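Local coordinates for protein exocyst complex component EXO70 (Saccharomyces cerevisiae, PDB 2B1E) that tethers secretory vesicles to sites of exocytosis as part of the exocyst complex and takes part in assembling that complex, at residues Ala400-Ser405 against Lys449-Ser454; Tyr455-Trp460 against Ile523-Pro528; Thr517-Ile522 against Val558-Val563. All coordinates share one frame; numbering follows the deposited sequence.

Contact 1: Ala400-Ser405 against Lys449-Ser454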
# COMPACT_ATOMS: atom_id res chain seq x y z
N ALA A 400 1.05 -31.51 6.11
CA ALA A 400 2.48 -31.33 5.92
C ALA A 400 3.29 -32.50 6.44
O ALA A 400 4.35 -32.31 7.03
CB ALA A 400 2.93 -30.04 6.59
N ASN A 401 2.78 -33.70 6.25
CA ASN A 401 3.50 -34.88 6.71
C ASN A 401 3.39 -36.01 5.71
O ASN A 401 2.46 -36.80 5.75
CB ASN A 401 2.98 -35.33 8.08
CG ASN A 401 3.69 -36.56 8.59
OD1 ASN A 401 4.74 -36.95 8.06
ND2 ASN A 401 3.14 -37.18 9.64
N PRO A 402 4.35 -36.09 4.77
CA PRO A 402 4.42 -37.11 3.72
C PRO A 402 4.58 -38.53 4.26
O PRO A 402 4.38 -39.50 3.52
CB PRO A 402 5.64 -36.69 2.90
CG PRO A 402 5.67 -35.21 3.08
CD PRO A 402 5.36 -35.03 4.54
N ASN A 403 4.94 -38.66 5.53
CA ASN A 403 5.15 -39.97 6.15
C ASN A 403 4.04 -40.44 7.07
O ASN A 403 4.20 -41.43 7.78
CB ASN A 403 6.47 -39.97 6.93
CG ASN A 403 7.64 -39.51 6.08
OD1 ASN A 403 7.93 -40.10 5.05
ND2 ASN A 403 8.30 -38.44 6.52
N SER A 404 2.92 -39.73 7.08
CA SER A 404 1.80 -40.11 7.93
C SER A 404 1.20 -41.46 7.53
O SER A 404 0.67 -41.60 6.43
CB SER A 404 0.71 -39.04 7.86
OG SER A 404 -0.42 -39.45 8.58
N SER A 405 1.29 -42.45 8.42
CA SER A 405 0.73 -43.77 8.12
C SER A 405 -0.78 -43.67 8.27
O SER A 405 -1.53 -44.37 7.58
CB SER A 405 1.28 -44.83 9.08
OG SER A 405 0.83 -44.62 10.40
N LYS A 449 6.12 -27.80 -3.46
CA LYS A 449 5.82 -28.81 -4.47
C LYS A 449 6.47 -30.16 -4.16
O LYS A 449 5.86 -31.20 -4.40
CB LYS A 449 6.27 -28.33 -5.85
CG LYS A 449 5.63 -27.00 -6.27
CD LYS A 449 5.89 -26.67 -7.74
CE LYS A 449 7.36 -26.71 -8.08
NZ LYS A 449 7.62 -26.36 -9.51
N LYS A 450 7.69 -30.14 -3.64
CA LYS A 450 8.35 -31.39 -3.32
C LYS A 450 7.62 -32.14 -2.22
O LYS A 450 7.59 -33.37 -2.22
CB LYS A 450 9.81 -31.13 -2.92
CG LYS A 450 10.65 -30.68 -4.11
CD LYS A 450 12.05 -30.23 -3.70
CE LYS A 450 12.77 -29.65 -4.91
NZ LYS A 450 14.09 -29.07 -4.55
N ARG A 451 7.02 -31.40 -1.29
CA ARG A 451 6.27 -32.03 -0.20
C ARG A 451 5.15 -32.88 -0.77
O ARG A 451 4.99 -34.04 -0.40
CB ARG A 451 5.67 -30.96 0.73
CG ARG A 451 4.79 -31.53 1.85
CD ARG A 451 3.86 -30.45 2.44
NE ARG A 451 4.61 -29.37 3.09
CZ ARG A 451 4.05 -28.25 3.54
NH1 ARG A 451 2.74 -28.06 3.41
NH2 ARG A 451 4.80 -27.33 4.14
N TYR A 452 4.38 -32.30 -1.70
CA TYR A 452 3.26 -33.03 -2.29
C TYR A 452 3.68 -34.02 -3.37
O TYR A 452 2.94 -34.95 -3.68
CB TYR A 452 2.19 -32.02 -2.76
CG TYR A 452 1.62 -31.30 -1.56
CD1 TYR A 452 0.85 -31.98 -0.62
CD2 TYR A 452 1.98 -29.98 -1.27
CE1 TYR A 452 0.46 -31.39 0.58
CE2 TYR A 452 1.59 -29.37 -0.07
CZ TYR A 452 0.84 -30.08 0.85
OH TYR A 452 0.49 -29.50 2.06
N ILE A 453 4.87 -33.83 -3.93
CA ILE A 453 5.38 -34.80 -4.89
C ILE A 453 5.66 -35.99 -3.98
O ILE A 453 5.34 -37.14 -4.31
CB ILE A 453 6.72 -34.34 -5.52
CG1 ILE A 453 6.46 -33.27 -6.59
CG2 ILE A 453 7.46 -35.55 -6.11
CD1 ILE A 453 7.70 -32.42 -6.93
N SER A 454 6.23 -35.70 -2.82
CA SER A 454 6.54 -36.74 -1.84
C SER A 454 5.27 -37.48 -1.41
O SER A 454 5.29 -38.70 -1.21
CB SER A 454 7.26 -36.13 -0.63
OG SER A 454 7.98 -37.13 0.06
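The methyl group of Ala400 rests on one face of the Arg451 guanidinium, with CB 3.7 Å above the plane and over its centre; CB lies 3.7 Å from Arg451 CZ as well. The edge of the same group is used by Tyr452, whose OH accepts from Arg451 NH1 at 3.0 Å and sits only 4° out of the guanidinium plane. The Tyr452 ring in turn carries Arg451 CG over the centre of one face, so the arginine arches above the ring before reaching its hydroxyl. A bend at chi3 (-64°), in a chain otherwise near extended, brings the head round to that position. Further along the loop, Pro402 crosses the arginine stem at about a right angle: its CG approaches Arg451 O at 3.7 Å and Arg451 CG at 4.0 Å, while Pro402 CB touches Ser454 OG at 3.7 Å. That hydroxyl is hydrogen-bonded to Arg461. The loop is shaped locally by a type I turn from Asn401 to Ser404 and by an Asx turn in which Asn401 OD1 takes the amide of Asn403. With an alanine at Arg451, the Ala400 methyl would probably lose the flat surface beneath it and Tyr452 OH one of its partners. Glu384 OE1 ties the Tyr452 hydroxyl and the Ala400 amide to one carboxylate, linking the two sides indirectly. On the loop side, carbons of Ala400 and Pro402 lie on a guanidinium face, a backbone oxygen and a hydroxyl, in van der Waals contact without a hydrogen bond; polar links run through Tyr455 and Ser458.

Contact 2: Tyr455-Trp460 against Ile523-Pro528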
# COMPACT_ATOMS: atom_id res chain seq x y z
N TYR A 455 4.16 -36.76 -1.25
CA TYR A 455 2.89 -37.41 -0.89
C TYR A 455 2.56 -38.47 -1.96
O TYR A 455 2.15 -39.58 -1.63
CB TYR A 455 1.74 -36.39 -0.84
CG TYR A 455 1.47 -35.78 0.52
CD1 TYR A 455 2.49 -35.17 1.24
CD2 TYR A 455 0.18 -35.77 1.06
CE1 TYR A 455 2.25 -34.57 2.45
CE2 TYR A 455 -0.07 -35.15 2.30
CZ TYR A 455 0.97 -34.56 2.98
OH TYR A 455 0.77 -33.97 4.22
N MET A 456 2.73 -38.12 -3.23
CA MET A 456 2.43 -39.05 -4.33
C MET A 456 3.39 -40.23 -4.44
O MET A 456 3.01 -41.29 -4.92
CB MET A 456 2.40 -38.31 -5.69
CG MET A 456 1.22 -37.34 -5.87
SD MET A 456 0.98 -36.77 -7.59
CE MET A 456 2.55 -36.04 -7.90
N VAL A 457 4.63 -40.05 -4.00
CA VAL A 457 5.63 -41.11 -4.06
C VAL A 457 5.59 -42.01 -2.82
O VAL A 457 6.06 -43.16 -2.86
CB VAL A 457 7.06 -40.50 -4.21
CG1 VAL A 457 8.12 -41.58 -4.13
CG2 VAL A 457 7.17 -39.77 -5.54
N SER A 458 5.00 -41.51 -1.74
CA SER A 458 4.95 -42.24 -0.48
C SER A 458 4.43 -43.67 -0.50
O SER A 458 5.02 -44.55 0.13
CB SER A 458 4.15 -41.45 0.57
OG SER A 458 4.24 -42.11 1.82
N ASP A 459 3.33 -43.90 -1.20
CA ASP A 459 2.76 -45.24 -1.28
C ASP A 459 3.73 -46.20 -1.97
O ASP A 459 3.77 -47.39 -1.65
CB ASP A 459 1.41 -45.20 -2.02
CG ASP A 459 0.30 -44.54 -1.19
OD1 ASP A 459 0.60 -43.86 -0.17
OD2 ASP A 459 -0.89 -44.68 -1.56
N TRP A 460 4.51 -45.68 -2.90
CA TRP A 460 5.48 -46.51 -3.59
C TRP A 460 6.62 -46.87 -2.62
O TRP A 460 7.20 -47.95 -2.71
CB TRP A 460 6.06 -45.80 -4.82
CG TRP A 460 5.07 -45.59 -5.92
CD1 TRP A 460 4.30 -44.48 -6.14
CD2 TRP A 460 4.74 -46.52 -6.96
NE1 TRP A 460 3.50 -44.66 -7.24
CE2 TRP A 460 3.75 -45.90 -7.77
CE3 TRP A 460 5.17 -47.81 -7.30
CZ2 TRP A 460 3.19 -46.53 -8.89
CZ3 TRP A 460 4.62 -48.44 -8.41
CH2 TRP A 460 3.64 -47.80 -9.19
N ILE A 523 10.44 -44.72 -10.75
CA ILE A 523 11.36 -45.69 -11.32
C ILE A 523 12.62 -45.84 -10.45
O ILE A 523 13.07 -46.95 -10.21
CB ILE A 523 11.74 -45.29 -12.78
CG1 ILE A 523 10.51 -45.42 -13.68
CG2 ILE A 523 12.89 -46.17 -13.30
CD1 ILE A 523 10.73 -44.99 -15.13
N SER A 524 13.16 -44.72 -9.96
CA SER A 524 14.35 -44.75 -9.11
C SER A 524 14.15 -45.57 -7.84
O SER A 524 15.08 -46.16 -7.30
CB SER A 524 14.77 -43.33 -8.69
OG SER A 524 15.58 -42.72 -9.67
N LEU A 525 12.91 -45.59 -7.35
CA LEU A 525 12.58 -46.30 -6.13
C LEU A 525 12.30 -47.79 -6.36
O LEU A 525 12.81 -48.65 -5.65
CB LEU A 525 11.37 -45.62 -5.50
CG LEU A 525 10.91 -45.94 -4.08
CD1 LEU A 525 12.05 -45.74 -3.09
CD2 LEU A 525 9.75 -45.02 -3.75
N VAL A 526 11.49 -48.08 -7.37
CA VAL A 526 11.11 -49.44 -7.66
C VAL A 526 12.10 -50.33 -8.42
O VAL A 526 12.37 -51.46 -8.01
CB VAL A 526 9.78 -49.46 -8.44
CG1 VAL A 526 9.43 -50.87 -8.87
CG2 VAL A 526 8.68 -48.87 -7.59
N MET A 527 12.66 -49.83 -9.53
CA MET A 527 13.53 -50.68 -10.33
C MET A 527 14.84 -51.18 -9.72
O MET A 527 15.15 -52.36 -9.85
CB MET A 527 13.78 -50.04 -11.70
CG MET A 527 12.51 -50.00 -12.59
SD MET A 527 11.54 -51.54 -12.65
CE MET A 527 12.86 -52.79 -12.96
N PRO A 528 15.62 -50.31 -9.07
CA PRO A 528 16.86 -50.86 -8.51
C PRO A 528 16.57 -52.01 -7.55
O PRO A 528 17.24 -53.04 -7.59
CB PRO A 528 17.49 -49.65 -7.81
CG PRO A 528 17.07 -48.50 -8.71
CD PRO A 528 15.60 -48.83 -8.97
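Leu525 meets two residues of the opposing helix with a single methyl: CD2 lies 3.8 Å from Val457 CG1, 3.8 Å from the carbonyl carbon of Trp460 and 3.9 Å from Trp460 CB. The branch thus settles on the surface between two side chains one turn apart. Leu525 gets there because its CG stands opposite the backbone N (chi1 -169°), which sends the chain across to the neighbouring helix. Beside it, Val526 brings CG2 to Trp460 CE3 at 3.7 Å; the methyl comes at the six-membered ring obliquely. The side-chain contacts are apolar, and no hydrogen bond joins the segments. The local axes run nearly parallel, 9° apart with a closest approach of 10.5 Å, and the nearest alpha carbons, those of Trp460 and Val526, are 7.5 Å apart, so the ends of Leu525 and Val526 span the gap, the leucine reaching the backbone and CB of Trp460. Helices 440-473 and 512-537 are separated in sequence by helix 483-504, and their shared direction is consistent with an up-and-down arrangement in the all-helical C-terminal region of Exo70. For Trp460, CG opposite the carbonyl carbon (chi1 -68°) folds the indole back along its own helix, so that the carbonyl oxygens of Met456 and Val457 lie at its edge, in the ring plane. Leu500, Val501 and Thr504 of helix 483-504 touch the indole, as do Ile522 and Leu562, while Leu518 and Glu521 pack on Val457. On the other helix Val526 is backed by Leu559 of helix 552-563.

Contact 3: Thr517-Ile522 against Val558-Val563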
# COMPACT_ATOMS: atom_id res chain seq x y z
N THR A 517 9.41 -35.53 -13.04
CA THR A 517 9.89 -35.77 -11.68
C THR A 517 9.23 -37.01 -11.08
O THR A 517 9.89 -37.84 -10.46
CB THR A 517 9.62 -34.58 -10.76
OG1 THR A 517 10.26 -33.42 -11.30
CG2 THR A 517 10.19 -34.84 -9.37
N LEU A 518 7.92 -37.12 -11.26
CA LEU A 518 7.20 -38.28 -10.76
C LEU A 518 7.71 -39.56 -11.43
O LEU A 518 7.86 -40.59 -10.77
CB LEU A 518 5.70 -38.14 -10.99
CG LEU A 518 4.96 -37.59 -9.77
CD1 LEU A 518 4.97 -38.64 -8.65
CD2 LEU A 518 5.61 -36.29 -9.31
N LYS A 519 7.95 -39.48 -12.73
CA LYS A 519 8.45 -40.64 -13.46
C LYS A 519 9.82 -41.05 -12.90
O LYS A 519 10.06 -42.21 -12.63
CB LYS A 519 8.59 -40.34 -14.96
CG LYS A 519 9.39 -41.39 -15.74
CD LYS A 519 9.65 -40.96 -17.19
CE LYS A 519 10.50 -41.98 -17.96
NZ LYS A 519 10.68 -41.60 -19.40
N SER A 520 10.72 -40.08 -12.75
CA SER A 520 12.06 -40.38 -12.24
C SER A 520 12.04 -40.98 -10.84
O SER A 520 12.71 -41.98 -10.59
CB SER A 520 12.92 -39.11 -12.21
OG SER A 520 13.29 -38.70 -13.51
N GLU A 521 11.28 -40.38 -9.94
CA GLU A 521 11.21 -40.85 -8.56
C GLU A 521 10.59 -42.23 -8.39
O GLU A 521 11.03 -43.01 -7.56
CB GLU A 521 10.48 -39.83 -7.69
CG GLU A 521 11.18 -38.48 -7.57
CD GLU A 521 12.58 -38.58 -6.95
OE1 GLU A 521 12.78 -39.41 -6.03
OE2 GLU A 521 13.48 -37.80 -7.36
N ILE A 522 9.55 -42.55 -9.16
CA ILE A 522 8.94 -43.86 -9.03
C ILE A 522 9.89 -44.93 -9.56
O ILE A 522 10.12 -45.94 -8.90
CB ILE A 522 7.59 -43.95 -9.77
CG1 ILE A 522 6.59 -42.99 -9.12
CG2 ILE A 522 7.07 -45.37 -9.75
CD1 ILE A 522 5.19 -43.07 -9.69
N VAL A 558 5.99 -51.76 -17.85
CA VAL A 558 4.76 -51.35 -17.19
C VAL A 558 4.93 -49.94 -16.64
O VAL A 558 4.12 -49.06 -16.89
CB VAL A 558 4.40 -52.29 -16.03
CG1 VAL A 558 3.23 -51.72 -15.25
CG2 VAL A 558 4.06 -53.65 -16.58
N LEU A 559 6.01 -49.74 -15.89
CA LEU A 559 6.27 -48.43 -15.32
C LEU A 559 6.44 -47.34 -16.35
O LEU A 559 5.94 -46.24 -16.16
CB LEU A 559 7.51 -48.48 -14.42
CG LEU A 559 7.31 -49.13 -13.05
CD1 LEU A 559 8.60 -48.95 -12.25
CD2 LEU A 559 6.13 -48.50 -12.33
N ASN A 560 7.16 -47.62 -17.44
CA ASN A 560 7.36 -46.61 -18.47
C ASN A 560 6.03 -46.19 -19.08
O ASN A 560 5.81 -45.02 -19.37
CB ASN A 560 8.28 -47.13 -19.58
CG ASN A 560 9.75 -47.16 -19.18
OD1 ASN A 560 10.26 -46.22 -18.55
ND2 ASN A 560 10.44 -48.23 -19.56
N GLN A 561 5.13 -47.15 -19.27
CA GLN A 561 3.82 -46.84 -19.85
C GLN A 561 2.98 -46.05 -18.87
O GLN A 561 2.21 -45.18 -19.25
CB GLN A 561 3.09 -48.12 -20.24
CG GLN A 561 3.65 -48.80 -21.49
CD GLN A 561 2.92 -50.09 -21.82
OE1 GLN A 561 3.06 -51.10 -21.12
NE2 GLN A 561 2.13 -50.07 -22.89
N LEU A 562 3.14 -46.35 -17.59
CA LEU A 562 2.41 -45.65 -16.55
C LEU A 562 2.83 -44.19 -16.42
O LEU A 562 1.98 -43.31 -16.30
CB LEU A 562 2.62 -46.35 -15.20
CG LEU A 562 2.14 -45.58 -13.97
CD1 LEU A 562 0.62 -45.41 -14.03
CD2 LEU A 562 2.57 -46.33 -12.71
N VAL A 563 4.14 -43.96 -16.46
CA VAL A 563 4.69 -42.61 -16.32
C VAL A 563 4.54 -41.68 -17.52
O VAL A 563 4.34 -40.48 -17.34
CB VAL A 563 6.20 -42.67 -15.95
CG1 VAL A 563 6.38 -43.40 -14.64
CG2 VAL A 563 6.98 -43.36 -17.06
O HOH W 1 8.20 -43.38 -20.04
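Lys519 and Val563 cross at about a right angle, the lysine methylenes running over the branched end of the valine. The crossing is tight: Lys519 CG is 3.4 Å from both Val563 CG2 and Val563 CB, and Lys519 CB is 3.5 Å from Val563 CB, all shorter than usual carbon contacts. Val563 CG1 fits closer to the backbone, 3.6 Å from Lys519 CA. The lysine can lie across the valine because its chain is extended beyond CG and leaves the helix with CG opposite the backbone N (chi1 167°). Its terminal ammonium consequently passes Val563 and reaches a water at 3.1 Å from NZ; that water donates to Asn560 O at 3.0 Å, so the charged end is linked to the opposing backbone through solvent. The axes of these segments stand at 160° and approach to 10.0 Å, which makes the pair a near-antiparallel helix packing between helix 512-537 and helix 552-563, the last helix of the chain in the Exo70 C-terminal region. Nearer the interior, Ile522 and Leu559 cross obliquely, with CG2 of the isoleucine 4.2 Å from CD2 of the leucine, a looser contact than the lysine crossing. Farther out, Leu559 touches Phe497 of helix 483-504 together with Met527 of helix 512-537, and Val558, one residue before it, packs on Phe497 and Val501.

From the N terminus, contact 1 comes first: the loop after helix 364-391 meets helix 440-473, closing 43 intervening residues that include helix 410-429. Contact 2 opens only after contact 1 has closed, yet starts on the same helix; it reaches helix 512-537 across 62 residues that contain helix 483-504. Contact 3 begins before contact 2 ends, so the two cross, and it carries helix 512-537 on to helix 552-563 near the C terminus, closing over 35 residues. Contacts 1 and 2 are joined by probable hydrogen bonds, Asn401 N with Tyr455 OH and Pro402 O with Ser458 OG. Ile453 packs on Leu518 between contacts 1 and 3, while Met456 on Leu518 connects contacts 2 and 3.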